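Local coordinates for protein deferrochelatase (Vibrio cholerae, PDB 5DE0) that probably works as a heme b-dependent peroxidase of the dye-decolorizing (DyP) family, oxidising substrates at the expense of hydrogen peroxide, at residues D141-I146 against P184-L189; A193-K196 against R200-P203; I198-T201 against V206-E209. All blocks are in the same frame, centred on the assembly; numbering follows the deposited sequence.

Contact 1. Residues D141-I146 against P184-L189. With HEM (protoporphyrin IX containing Fe), chain F.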
ATOM      1  N   ASP B 141       2.554  -3.947 -16.033  1.00 25.35           N
ATOM      2  CA  ASP B 141       2.288  -4.982 -15.049  1.00 25.17           C
ATOM      3  C   ASP B 141       3.633  -5.399 -14.466  1.00 25.84           C
ATOM      4  O   ASP B 141       4.675  -5.129 -15.064  1.00 26.35           O
ATOM      5  CB  ASP B 141       1.556  -6.167 -15.690  1.00 25.25           C
ATOM      6  CG  ASP B 141       1.194  -7.249 -14.691  1.00 24.71           C
ATOM      7  OD1 ASP B 141       0.167  -7.101 -14.000  1.00 23.96           O
ATOM      8  OD2 ASP B 141       1.932  -8.250 -14.600  1.00 25.33           O
ATOM      9  N   MET B 142       3.622  -6.049 -13.307  1.00 25.27           N
ATOM     10  CA  MET B 142       4.864  -6.493 -12.675  1.00 26.13           C
ATOM     11  C   MET B 142       5.538  -7.602 -13.477  1.00 27.66           C
ATOM     12  O   MET B 142       6.632  -8.054 -13.143  1.00 27.86           O
ATOM     13  CB  MET B 142       4.594  -6.966 -11.249  1.00 26.04           C
ATOM     14  CG  MET B 142       4.198  -5.841 -10.312  1.00 25.47           C
ATOM     15  SD  MET B 142       3.687  -6.431  -8.695  1.00 24.29           S
ATOM     16  CE  MET B 142       3.460  -4.874  -7.838  1.00 23.51           C
ATOM     17  N   THR B 143       4.869  -8.031 -14.539  1.00 27.09           N
ATOM     18  CA  THR B 143       5.403  -9.028 -15.450  1.00 28.64           C
ATOM     19  C   THR B 143       6.377  -8.370 -16.431  1.00 28.76           C
ATOM     20  O   THR B 143       7.096  -9.050 -17.162  1.00 29.91           O
ATOM     21  CB  THR B 143       4.267  -9.732 -16.216  1.00 29.44           C
ATOM     22  OG1 THR B 143       4.748 -10.950 -16.790  1.00 38.34           O
ATOM     23  CG2 THR B 143       3.714  -8.830 -17.307  1.00 27.92           C
ATOM     24  N   GLY B 144       6.390  -7.040 -16.434  1.00 28.13           N
ATOM     25  CA  GLY B 144       7.292  -6.281 -17.281  1.00 28.26           C
ATOM     26  C   GLY B 144       6.647  -5.828 -18.576  1.00 29.21           C
ATOM     27  O   GLY B 144       7.231  -5.055 -19.334  1.00 28.97           O
ATOM     28  N   PHE B 145       5.437  -6.318 -18.831  1.00 28.11           N
ATOM     29  CA  PHE B 145       4.696  -5.958 -20.035  1.00 27.53           C
ATOM     30  C   PHE B 145       3.722  -4.821 -19.762  1.00 26.75           C
ATOM     31  O   PHE B 145       3.133  -4.745 -18.684  1.00 26.89           O
ATOM     32  CB  PHE B 145       3.934  -7.166 -20.586  1.00 28.13           C
ATOM     33  CG  PHE B 145       4.808  -8.188 -21.257  1.00 28.48           C
ATOM     34  CD1 PHE B 145       5.631  -9.017 -20.511  1.00 29.31           C
ATOM     35  CD2 PHE B 145       4.793  -8.332 -22.636  1.00 29.57           C
ATOM     36  CE1 PHE B 145       6.431  -9.961 -21.128  1.00 30.75           C
ATOM     37  CE2 PHE B 145       5.591  -9.277 -23.260  1.00 29.88           C
ATOM     38  CZ  PHE B 145       6.411 -10.092 -22.505  1.00 30.59           C
ATOM     39  N   ILE B 146       3.553  -3.940 -20.740  1.00 26.04           N
ATOM     40  CA  ILE B 146       2.608  -2.837 -20.620  1.00 26.05           C
ATOM     41  C   ILE B 146       1.178  -3.365 -20.606  1.00 25.72           C
ATOM     42  O   ILE B 146       0.813  -4.216 -21.419  1.00 24.47           O
ATOM     43  CB  ILE B 146       2.772  -1.823 -21.769  1.00 26.82           C
ATOM     44  CG1 ILE B 146       4.196  -1.265 -21.784  1.00 27.84           C
ATOM     45  CG2 ILE B 146       1.754  -0.698 -21.648  1.00 25.23           C
ATOM     46  CD1 ILE B 146       4.451  -0.274 -22.899  1.00 28.53           C
ATOM     47  N   PRO B 184       9.482 -15.303  -9.795  1.00 36.12           N
ATOM     48  CA  PRO B 184      10.683 -16.090 -10.113  1.00 36.78           C
ATOM     49  C   PRO B 184      10.487 -17.073 -11.270  1.00 36.48           C
ATOM     50  O   PRO B 184      11.366 -17.188 -12.123  1.00 40.36           O
ATOM     51  CB  PRO B 184      10.960 -16.845  -8.809  1.00 36.79           C
ATOM     52  CG  PRO B 184      10.381 -15.977  -7.751  1.00 36.02           C
ATOM     53  CD  PRO B 184       9.144 -15.391  -8.360  1.00 35.08           C
ATOM     54  N   ALA B 185       9.354 -17.767 -11.290  1.00 36.51           N
ATOM     55  CA  ALA B 185       9.051 -18.709 -12.361  1.00 37.43           C
ATOM     56  C   ALA B 185       8.941 -17.987 -13.698  1.00 37.08           C
ATOM     57  O   ALA B 185       9.374 -18.499 -14.731  1.00 38.15           O
ATOM     58  CB  ALA B 185       7.767 -19.465 -12.056  1.00 37.19           C
ATOM     59  N   TRP B 186       8.360 -16.792 -13.669  1.00 35.57           N
ATOM     60  CA  TRP B 186       8.213 -15.983 -14.873  1.00 35.19           C
ATOM     61  C   TRP B 186       9.561 -15.430 -15.329  1.00 36.19           C
ATOM     62  O   TRP B 186       9.795 -15.234 -16.523  1.00 35.39           O
ATOM     63  CB  TRP B 186       7.224 -14.842 -14.626  1.00 33.54           C
ATOM     64  CG  TRP B 186       7.128 -13.870 -15.760  1.00 33.09           C
ATOM     65  CD1 TRP B 186       7.696 -12.633 -15.824  1.00 32.94           C
ATOM     66  CD2 TRP B 186       6.430 -14.056 -16.998  1.00 33.02           C
ATOM     67  NE1 TRP B 186       7.392 -12.034 -17.021  1.00 34.34           N
ATOM     68  CE2 TRP B 186       6.619 -12.889 -17.763  1.00 32.85           C
ATOM     69  CE3 TRP B 186       5.665 -15.096 -17.533  1.00 32.34           C
ATOM     70  CZ2 TRP B 186       6.062 -12.729 -19.031  1.00 31.59           C
ATOM     71  CZ3 TRP B 186       5.117 -14.936 -18.795  1.00 31.70           C
ATOM     72  CH2 TRP B 186       5.319 -13.762 -19.529  1.00 31.55           C
ATOM     73  N   ASN B 187      10.448 -15.191 -14.369  1.00 36.83           N
ATOM     74  CA  ASN B 187      11.770 -14.645 -14.652  1.00 37.69           C
ATOM     75  C   ASN B 187      12.653 -15.630 -15.419  1.00 38.49           C
ATOM     76  O   ASN B 187      13.574 -15.225 -16.130  1.00 38.91           O
ATOM     77  CB  ASN B 187      12.459 -14.231 -13.350  1.00 39.83           C
ATOM     78  CG  ASN B 187      13.784 -13.523 -13.586  1.00 46.11           C
ATOM     79  OD1 ASN B 187      13.947 -12.791 -14.563  1.00 43.15           O
ATOM     80  ND2 ASN B 187      14.739 -13.743 -12.689  1.00 42.00           N
ATOM     81  N   ARG B 188      12.366 -16.919 -15.272  1.00 38.93           N
ATOM     82  CA  ARG B 188      13.156 -17.960 -15.923  1.00 39.72           C
ATOM     83  C   ARG B 188      13.073 -17.857 -17.443  1.00 41.48           C
ATOM     84  O   ARG B 188      14.054 -18.099 -18.144  1.00 41.31           O
ATOM     85  CB  ARG B 188      12.701 -19.351 -15.470  1.00 41.93           C
ATOM     86  CG  ARG B 188      12.707 -19.560 -13.963  1.00 43.53           C
ATOM     87  CD  ARG B 188      12.999 -21.014 -13.608  1.00 48.24           C
ATOM     88  NE  ARG B 188      12.270 -21.951 -14.461  1.00 56.43           N
ATOM     89  CZ  ARG B 188      11.127 -22.541 -14.127  1.00 59.85           C
ATOM     90  NH1 ARG B 188      10.571 -22.300 -12.947  1.00 53.07           N
ATOM     91  NH2 ARG B 188      10.538 -23.378 -14.971  1.00 57.85           N
ATOM     92  N   LEU B 189      11.898 -17.492 -17.948  1.00 38.55           N
ATOM     93  CA  LEU B 189      11.685 -17.381 -19.387  1.00 37.22           C
ATOM     94  C   LEU B 189      12.389 -16.164 -19.975  1.00 37.06           C
ATOM     95  O   LEU B 189      12.431 -15.096 -19.363  1.00 36.77           O
ATOM     96  CB  LEU B 189      10.188 -17.317 -19.707  1.00 35.73           C
ATOM     97  CG  LEU B 189       9.413 -18.638 -19.742  1.00 35.23           C
ATOM     98  CD1 LEU B 189       9.274 -19.258 -18.354  1.00 36.42           C
ATOM     99  CD2 LEU B 189       8.046 -18.432 -20.384  1.00 34.59           C
TER
HETATM  100  CHA HEM F 401      -4.672  -7.493 -22.993  1.00 24.51           C
HETATM  101  CHB HEM F 401      -8.698  -9.163 -20.864  1.00 23.66           C
HETATM  102  CHC HEM F 401      -6.068 -10.901 -17.159  1.00 23.49           C
HETATM  103  CHD HEM F 401      -2.226  -8.483 -18.864  1.00 24.63           C
HETATM  104  C1A HEM F 401      -5.992  -7.796 -22.744  1.00 24.82           C
HETATM  105  C2A HEM F 401      -7.120  -7.481 -23.598  1.00 25.10           C
HETATM  106  C3A HEM F 401      -8.229  -7.940 -23.008  1.00 24.49           C
HETATM  107  C4A HEM F 401      -7.844  -8.563 -21.760  1.00 23.72           C
HETATM  108  CMA HEM F 401      -9.674  -7.836 -23.546  1.00 23.93           C
HETATM  109  CAA HEM F 401      -7.043  -6.745 -24.954  1.00 24.63           C
HETATM  110  CBA HEM F 401      -7.185  -7.771 -26.076  1.00 26.60           C
HETATM  111  CGA HEM F 401      -6.950  -7.112 -27.408  1.00 26.68           C
HETATM  112  O1A HEM F 401      -5.764  -6.895 -27.766  1.00 26.84           O
HETATM  113  O2A HEM F 401      -7.949  -6.812 -28.108  1.00 27.26           O
HETATM  114  C1B HEM F 401      -8.326  -9.848 -19.730  1.00 23.33           C
HETATM  115  C2B HEM F 401      -9.191 -10.700 -18.945  1.00 23.47           C
HETATM  116  C3B HEM F 401      -8.488 -11.182 -17.920  1.00 23.67           C
HETATM  117  C4B HEM F 401      -7.130 -10.659 -18.013  1.00 22.62           C
HETATM  118  CMB HEM F 401     -10.680 -10.995 -19.231  1.00 22.57           C
HETATM  119  CAB HEM F 401      -9.093 -12.134 -16.864  1.00 21.91           C
HETATM  120  CBB HEM F 401      -8.399 -12.569 -15.814  1.00 23.47           C
HETATM  121  C1C HEM F 401      -4.798 -10.372 -17.271  1.00 23.69           C
HETATM  122  C2C HEM F 401      -3.704 -10.550 -16.334  1.00 24.21           C
HETATM  123  C3C HEM F 401      -2.641  -9.874 -16.813  1.00 24.32           C
HETATM  124  C4C HEM F 401      -3.036  -9.260 -18.065  1.00 24.78           C
HETATM  125  CMC HEM F 401      -3.809 -11.376 -15.031  1.00 22.87           C
HETATM  126  CAC HEM F 401      -1.210  -9.714 -16.240  1.00 23.95           C
HETATM  127  CBC HEM F 401      -0.745 -10.346 -15.158  1.00 25.54           C
HETATM  128  C1D HEM F 401      -2.472  -8.099 -20.166  1.00 24.16           C
HETATM  129  C2D HEM F 401      -1.472  -7.651 -21.107  1.00 24.82           C
HETATM  130  C3D HEM F 401      -2.236  -7.338 -22.399  1.00 24.26           C
HETATM  131  C4D HEM F 401      -3.623  -7.630 -22.108  1.00 24.13           C
HETATM  132  CMD HEM F 401       0.047  -7.513 -20.870  1.00 24.94           C
HETATM  133  CAD HEM F 401      -1.644  -6.828 -23.729  1.00 24.58           C
HETATM  134  CBD HEM F 401      -1.563  -5.306 -23.732  1.00 24.72           C
HETATM  135  CGD HEM F 401      -2.948  -4.717 -23.678  1.00 25.80           C
HETATM  136  O1D HEM F 401      -3.391  -4.328 -22.566  1.00 24.26           O
HETATM  137  O2D HEM F 401      -3.611  -4.630 -24.744  1.00 25.58           O
HETATM  138  NA  HEM F 401      -6.473  -8.457 -21.631  1.00 25.41           N
HETATM  139  NB  HEM F 401      -7.077  -9.847 -19.134  1.00 24.74           N
HETATM  140  NC  HEM F 401      -4.352  -9.582 -18.314  1.00 25.38           N
HETATM  141  ND  HEM F 401      -3.715  -8.072 -20.791  1.00 25.53           N
HETATM  142 FE   HEM F 401      -5.366  -9.056 -20.012  1.00 29.49          FE
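W186 brings its indole against T143 and F145, and these three residues make the whole contact. The indole leaves helix 183-188 with CG anti to the backbone N (chi1 173°), and W186 NE1 thereby donates to T143 O at 3.0 Å. The bond is bent, 141° at the hydrogen. It uses a carbonyl lone pair, but T143 O lies tilted from the indole plane. T143 CB sits over one face of the indole, towards its rim. F145 meets the edge of the same ring, with F145 CE1 3.5 Å from W186 CZ2. The planes of the F145 ring and the six-membered ring of W186 stand 68° apart, an oblique pair. D141 to G144 form a type I turn. Within it T143 N donates to D141 OD2 at 2.9 Å, closing an Asx turn, and H181 also bonds to D141 OD2. The other side of this loop meets the heme. D141 OD2 is 3.4 Å from HEM CBC, and I146 O is 3.4 Å from HEM CMD. The loop leads into the GXXDG motif of DyP peroxidases, which begins at G144 and lines the heme pocket.

Contact 2. Residues A193-K196 against R200-P203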
ATOM      1  N   ALA B 193      10.374 -15.823 -25.325  1.00 35.33           N
ATOM      2  CA  ALA B 193       9.448 -16.790 -24.744  1.00 35.44           C
ATOM      3  C   ALA B 193       8.314 -16.096 -23.994  1.00 38.02           C
ATOM      4  O   ALA B 193       7.155 -16.511 -24.077  1.00 33.90           O
ATOM      5  CB  ALA B 193      10.190 -17.740 -23.818  1.00 35.04           C
ATOM      6  N   GLN B 194       8.656 -15.041 -23.260  1.00 34.24           N
ATOM      7  CA  GLN B 194       7.663 -14.270 -22.521  1.00 33.91           C
ATOM      8  C   GLN B 194       6.691 -13.590 -23.477  1.00 32.90           C
ATOM      9  O   GLN B 194       5.501 -13.471 -23.188  1.00 32.03           O
ATOM     10  CB  GLN B 194       8.337 -13.227 -21.629  1.00 33.13           C
ATOM     11  CG  GLN B 194       9.083 -13.806 -20.433  1.00 32.94           C
ATOM     12  CD  GLN B 194       9.497 -12.736 -19.435  1.00 34.09           C
ATOM     13  OE1 GLN B 194       9.399 -11.540 -19.712  1.00 31.98           O
ATOM     14  NE2 GLN B 194       9.956 -13.164 -18.264  1.00 33.51           N
ATOM     15  N   GLU B 195       7.205 -13.150 -24.620  1.00 33.21           N
ATOM     16  CA  GLU B 195       6.373 -12.508 -25.630  1.00 33.01           C
ATOM     17  C   GLU B 195       5.430 -13.513 -26.279  1.00 32.74           C
ATOM     18  O   GLU B 195       4.365 -13.145 -26.773  1.00 31.92           O
ATOM     19  CB  GLU B 195       7.241 -11.832 -26.691  1.00 33.63           C
ATOM     20  CG  GLU B 195       7.992 -10.616 -26.177  1.00 34.08           C
ATOM     21  CD  GLU B 195       8.871  -9.984 -27.233  1.00 35.66           C
ATOM     22  OE1 GLU B 195       8.883 -10.488 -28.375  1.00 35.55           O
ATOM     23  OE2 GLU B 195       9.548  -8.983 -26.920  1.00 38.97           O
ATOM     24  N   LYS B 196       5.822 -14.783 -26.269  1.00 33.46           N
ATOM     25  CA  LYS B 196       4.981 -15.843 -26.813  1.00 33.23           C
ATOM     26  C   LYS B 196       3.847 -16.167 -25.847  1.00 32.31           C
ATOM     27  O   LYS B 196       2.759 -16.560 -26.265  1.00 31.56           O
ATOM     28  CB  LYS B 196       5.803 -17.103 -27.106  1.00 34.24           C
ATOM     29  CG  LYS B 196       6.840 -16.932 -28.207  1.00 35.61           C
ATOM     30  CD  LYS B 196       6.203 -16.507 -29.525  1.00 41.03           C
ATOM     31  CE  LYS B 196       7.251 -16.324 -30.613  1.00 38.14           C
ATOM     32  NZ  LYS B 196       6.660 -15.840 -31.891  1.00 39.49           N
ATOM     33  N   ARG B 200       2.382 -10.239 -27.210  1.00 31.75           N
ATOM     34  CA  ARG B 200       2.866  -8.936 -27.657  1.00 31.73           C
ATOM     35  C   ARG B 200       4.331  -8.735 -27.285  1.00 31.93           C
ATOM     36  O   ARG B 200       4.865  -9.427 -26.417  1.00 30.69           O
ATOM     37  CB  ARG B 200       2.024  -7.804 -27.059  1.00 29.73           C
ATOM     38  CG  ARG B 200       0.554  -7.838 -27.439  1.00 29.99           C
ATOM     39  CD  ARG B 200      -0.179  -6.618 -26.914  1.00 28.51           C
ATOM     40  NE  ARG B 200       0.086  -5.428 -27.716  1.00 28.92           N
ATOM     41  CZ  ARG B 200      -0.674  -5.033 -28.731  1.00 30.41           C
ATOM     42  NH1 ARG B 200      -1.747  -5.734 -29.068  1.00 31.24           N
ATOM     43  NH2 ARG B 200      -0.362  -3.937 -29.411  1.00 30.24           N
ATOM     44  N   THR B 201       4.974  -7.779 -27.948  1.00 32.02           N
ATOM     45  CA  THR B 201       6.351  -7.424 -27.639  1.00 32.62           C
ATOM     46  C   THR B 201       6.404  -6.771 -26.263  1.00 32.38           C
ATOM     47  O   THR B 201       5.459  -6.101 -25.854  1.00 30.73           O
ATOM     48  CB  THR B 201       6.942  -6.475 -28.700  1.00 33.12           C
ATOM     49  OG1 THR B 201       6.535  -6.901 -30.006  1.00 35.47           O
ATOM     50  CG2 THR B 201       8.459  -6.467 -28.633  1.00 38.73           C
ATOM     51  N   LYS B 202       7.503  -6.971 -25.545  1.00 32.38           N
ATOM     52  CA  LYS B 202       7.609  -6.475 -24.174  1.00 31.37           C
ATOM     53  C   LYS B 202       7.962  -4.982 -24.066  1.00 31.55           C
ATOM     54  O   LYS B 202       7.300  -4.257 -23.324  1.00 33.11           O
ATOM     55  CB  LYS B 202       8.627  -7.312 -23.391  1.00 31.22           C
ATOM     56  CG  LYS B 202       8.651  -7.032 -21.901  1.00 30.91           C
ATOM     57  CD  LYS B 202       9.487  -8.063 -21.162  1.00 30.66           C
ATOM     58  CE  LYS B 202       9.419  -7.852 -19.660  1.00 29.87           C
ATOM     59  NZ  LYS B 202      10.100  -8.935 -18.901  1.00 30.21           N
ATOM     60  N   PRO B 203       8.994  -4.507 -24.791  1.00 31.76           N
ATOM     61  CA  PRO B 203       9.320  -3.089 -24.587  1.00 31.78           C
ATOM     62  C   PRO B 203       8.300  -2.109 -25.170  1.00 31.59           C
ATOM     63  O   PRO B 203       8.048  -1.079 -24.544  1.00 32.19           O
ATOM     64  CB  PRO B 203      10.669  -2.938 -25.297  1.00 31.74           C
ATOM     65  CG  PRO B 203      10.674  -4.008 -26.321  1.00 32.23           C
ATOM     66  CD  PRO B 203       9.967  -5.162 -25.685  1.00 32.05           C
TER
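Q194 and E195 both carry CG anti to the carbonyl carbon (chi1 near -70°) and then run extended, which sends their polar ends from the helix to the loop 200-203. K202 reaches the other way, with CG anti to its backbone N (chi1 -171°) and an extended chain. The setting is a helix C-terminus: after helix 191-198 the chain doubles back over its last turns. E195 is the main link. Its OE2 accepts from K202 N at 3.2 Å. The bond is nearly straight, 164° at the hydrogen, but comes from above the carboxylate plane. The E195 chain runs alongside T201, and E195 OE2 is 3.2 Å from T201 CG2. E195 CG packs 3.4 Å from R200 O. The R200 side chain leaves the contact and touches the heme; its NH2 bonds to S205 O and forms a salt bridge with E150. Q194 divides its amide between two partners. NE2 donates to W186 O, and this bond together with the one at OE1 would fix the amide. K202 NZ, itself weakly bonded to T143 O, donates to Q194 OE1 at 2.8 Å, in the carbonyl plane and on a lone pair.

Contact 3. Residues I198-T201 against V206-E209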
ATOM      1  N   ILE B 198       2.508 -13.865 -23.615  1.00 30.63           N
ATOM      2  CA  ILE B 198       1.609 -12.716 -23.646  1.00 29.72           C
ATOM      3  C   ILE B 198       0.948 -12.563 -25.013  1.00 30.41           C
ATOM      4  O   ILE B 198      -0.278 -12.466 -25.115  1.00 28.42           O
ATOM      5  CB  ILE B 198       2.352 -11.411 -23.287  1.00 30.05           C
ATOM      6  CG1 ILE B 198       2.853 -11.462 -21.843  1.00 29.44           C
ATOM      7  CG2 ILE B 198       1.449 -10.202 -23.487  1.00 28.94           C
ATOM      8  CD1 ILE B 198       1.746 -11.582 -20.821  1.00 28.92           C
ATOM      9  N   GLY B 199       1.764 -12.543 -26.062  1.00 30.70           N
ATOM     10  CA  GLY B 199       1.265 -12.375 -27.414  1.00 30.14           C
ATOM     11  C   GLY B 199       1.645 -11.026 -27.991  1.00 31.20           C
ATOM     12  O   GLY B 199       1.270 -10.696 -29.116  1.00 31.75           O
ATOM     13  N   ARG B 200       2.382 -10.239 -27.210  1.00 31.75           N
ATOM     14  CA  ARG B 200       2.866  -8.936 -27.657  1.00 31.73           C
ATOM     15  C   ARG B 200       4.331  -8.735 -27.285  1.00 31.93           C
ATOM     16  O   ARG B 200       4.865  -9.427 -26.417  1.00 30.69           O
ATOM     17  CB  ARG B 200       2.024  -7.804 -27.059  1.00 29.73           C
ATOM     18  CG  ARG B 200       0.554  -7.838 -27.439  1.00 29.99           C
ATOM     19  CD  ARG B 200      -0.179  -6.618 -26.914  1.00 28.51           C
ATOM     20  NE  ARG B 200       0.086  -5.428 -27.716  1.00 28.92           N
ATOM     21  CZ  ARG B 200      -0.674  -5.033 -28.731  1.00 30.41           C
ATOM     22  NH1 ARG B 200      -1.747  -5.734 -29.068  1.00 31.24           N
ATOM     23  NH2 ARG B 200      -0.362  -3.937 -29.411  1.00 30.24           N
ATOM     24  N   THR B 201       4.974  -7.779 -27.948  1.00 32.02           N
ATOM     25  CA  THR B 201       6.351  -7.424 -27.639  1.00 32.62           C
ATOM     26  C   THR B 201       6.404  -6.771 -26.263  1.00 32.38           C
ATOM     27  O   THR B 201       5.459  -6.101 -25.854  1.00 30.73           O
ATOM     28  CB  THR B 201       6.942  -6.475 -28.700  1.00 33.12           C
ATOM     29  OG1 THR B 201       6.535  -6.901 -30.006  1.00 35.47           O
ATOM     30  CG2 THR B 201       8.459  -6.467 -28.633  1.00 38.73           C
ATOM     31  N   VAL B 206       3.985  -4.081 -29.145  1.00 31.56           N
ATOM     32  CA  VAL B 206       3.486  -4.275 -30.501  1.00 30.88           C
ATOM     33  C   VAL B 206       3.058  -5.728 -30.677  1.00 32.08           C
ATOM     34  O   VAL B 206       3.812  -6.646 -30.351  1.00 31.79           O
ATOM     35  CB  VAL B 206       4.542  -3.902 -31.556  1.00 31.49           C
ATOM     36  CG1 VAL B 206       4.024  -4.188 -32.958  1.00 31.54           C
ATOM     37  CG2 VAL B 206       4.934  -2.439 -31.417  1.00 31.41           C
ATOM     38  N   GLU B 207       1.843  -5.929 -31.179  1.00 32.92           N
ATOM     39  CA  GLU B 207       1.297  -7.271 -31.352  1.00 34.89           C
ATOM     40  C   GLU B 207       2.162  -8.111 -32.286  1.00 35.77           C
ATOM     41  O   GLU B 207       2.607  -7.636 -33.331  1.00 36.09           O
ATOM     42  CB  GLU B 207      -0.135  -7.201 -31.889  1.00 36.65           C
ATOM     43  CG  GLU B 207      -0.786  -8.564 -32.080  1.00 39.44           C
ATOM     44  CD  GLU B 207      -2.182  -8.475 -32.667  1.00 46.93           C
ATOM     45  OE1 GLU B 207      -2.728  -7.355 -32.747  1.00 59.68           O
ATOM     46  OE2 GLU B 207      -2.734  -9.528 -33.052  1.00 43.95           O
ATOM     47  N   LEU B 208       2.403  -9.360 -31.896  1.00 36.14           N
ATOM     48  CA  LEU B 208       3.180 -10.283 -32.712  1.00 37.89           C
ATOM     49  C   LEU B 208       2.461 -10.585 -34.021  1.00 40.16           C
ATOM     50  O   LEU B 208       1.231 -10.641 -34.062  1.00 39.82           O
ATOM     51  CB  LEU B 208       3.447 -11.583 -31.952  1.00 39.00           C
ATOM     52  CG  LEU B 208       4.275 -11.480 -30.671  1.00 34.91           C
ATOM     53  CD1 LEU B 208       4.491 -12.856 -30.060  1.00 34.78           C
ATOM     54  CD2 LEU B 208       5.605 -10.796 -30.944  1.00 35.05           C
ATOM     55  N   GLU B 209       3.232 -10.778 -35.087  1.00 44.92           N
ATOM     56  CA  GLU B 209       2.667 -11.102 -36.391  1.00 47.72           C
ATOM     57  C   GLU B 209       1.950 -12.448 -36.333  1.00 45.30           C
ATOM     58  O   GLU B 209       0.882 -12.626 -36.923  1.00 45.23           O
ATOM     59  CB  GLU B 209       3.759 -11.116 -37.462  1.00 52.45           C
ATOM     60  CG  GLU B 209       3.235 -11.335 -38.875  1.00 62.23           C
ATOM     61  CD  GLU B 209       2.281 -10.240 -39.334  1.00 70.39           C
ATOM     62  OE1 GLU B 209       2.389  -9.095 -38.844  1.00 69.25           O
ATOM     63  OE2 GLU B 209       1.420 -10.528 -40.191  1.00 78.09           O
TER
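R200 lays its guanidinium across the backbone of E207, and the two side chains cross at a slant. The group presents a face, not an edge. E207 N lies 3.4 Å above the guanidinium plane, near the rim, and V206 C lies over the same face. The bend at chi3 (77°) turns the end of the arginine to reach this place. R200 NH1 packs 3.6 Å from E207 CB. The carboxylate of E207 is also near, with OE1 4.1 Å from R200 NH1. It lies well out of the guanidinium plane, so no N-H points at it. This is attraction between opposite charges, not a salt bridge. The NH2 of R200 is held by S205 O, just before V206 in the chain.

The backbones beneath form a single antiparallel beta bridge. R200 and E207 are its non-hydrogen-bonded pair, and one bond flanks them at each end. L208 N donates to G199 O at 3.3 Å, almost straight at 172°. T201 N donates to V206 O at 2.9 Å. The hydroxyl of T201 adds a second bond to that acceptor, OG1 to V206 O at 2.8 Å. T201 OG1 stands anti to its own carbonyl carbon, beside the backbone N, which lets both donors of one residue meet one oxygen.

G199 has positive phi, a conformation that suits glycine, as the chain leaves helix 191-198. L208 covers this glycine, with its CG 3.5 Å from G199 O. Its CD2 lies 4.1 Å from T201 OG1.

From the N terminus, the heme-binding loop 141-146 comes first. Contact 1 closes the long excursion through helix 155-161 and strand 172-181 by bringing helix 183-188 back to that loop. Helix 191-198 follows directly. Contact 2 folds the chain after this helix back onto its last turns, and contact 3 then pairs that loop with 206-209. Contact 1 precedes the other two in series. Contacts 2 and 3 cross along the chain and share R200 and T201. Contact 1 is joined to both through F145, which packs on R200 O and on I198. Together they tie two consecutive helices and the loop after them to one flank of the heme pocket.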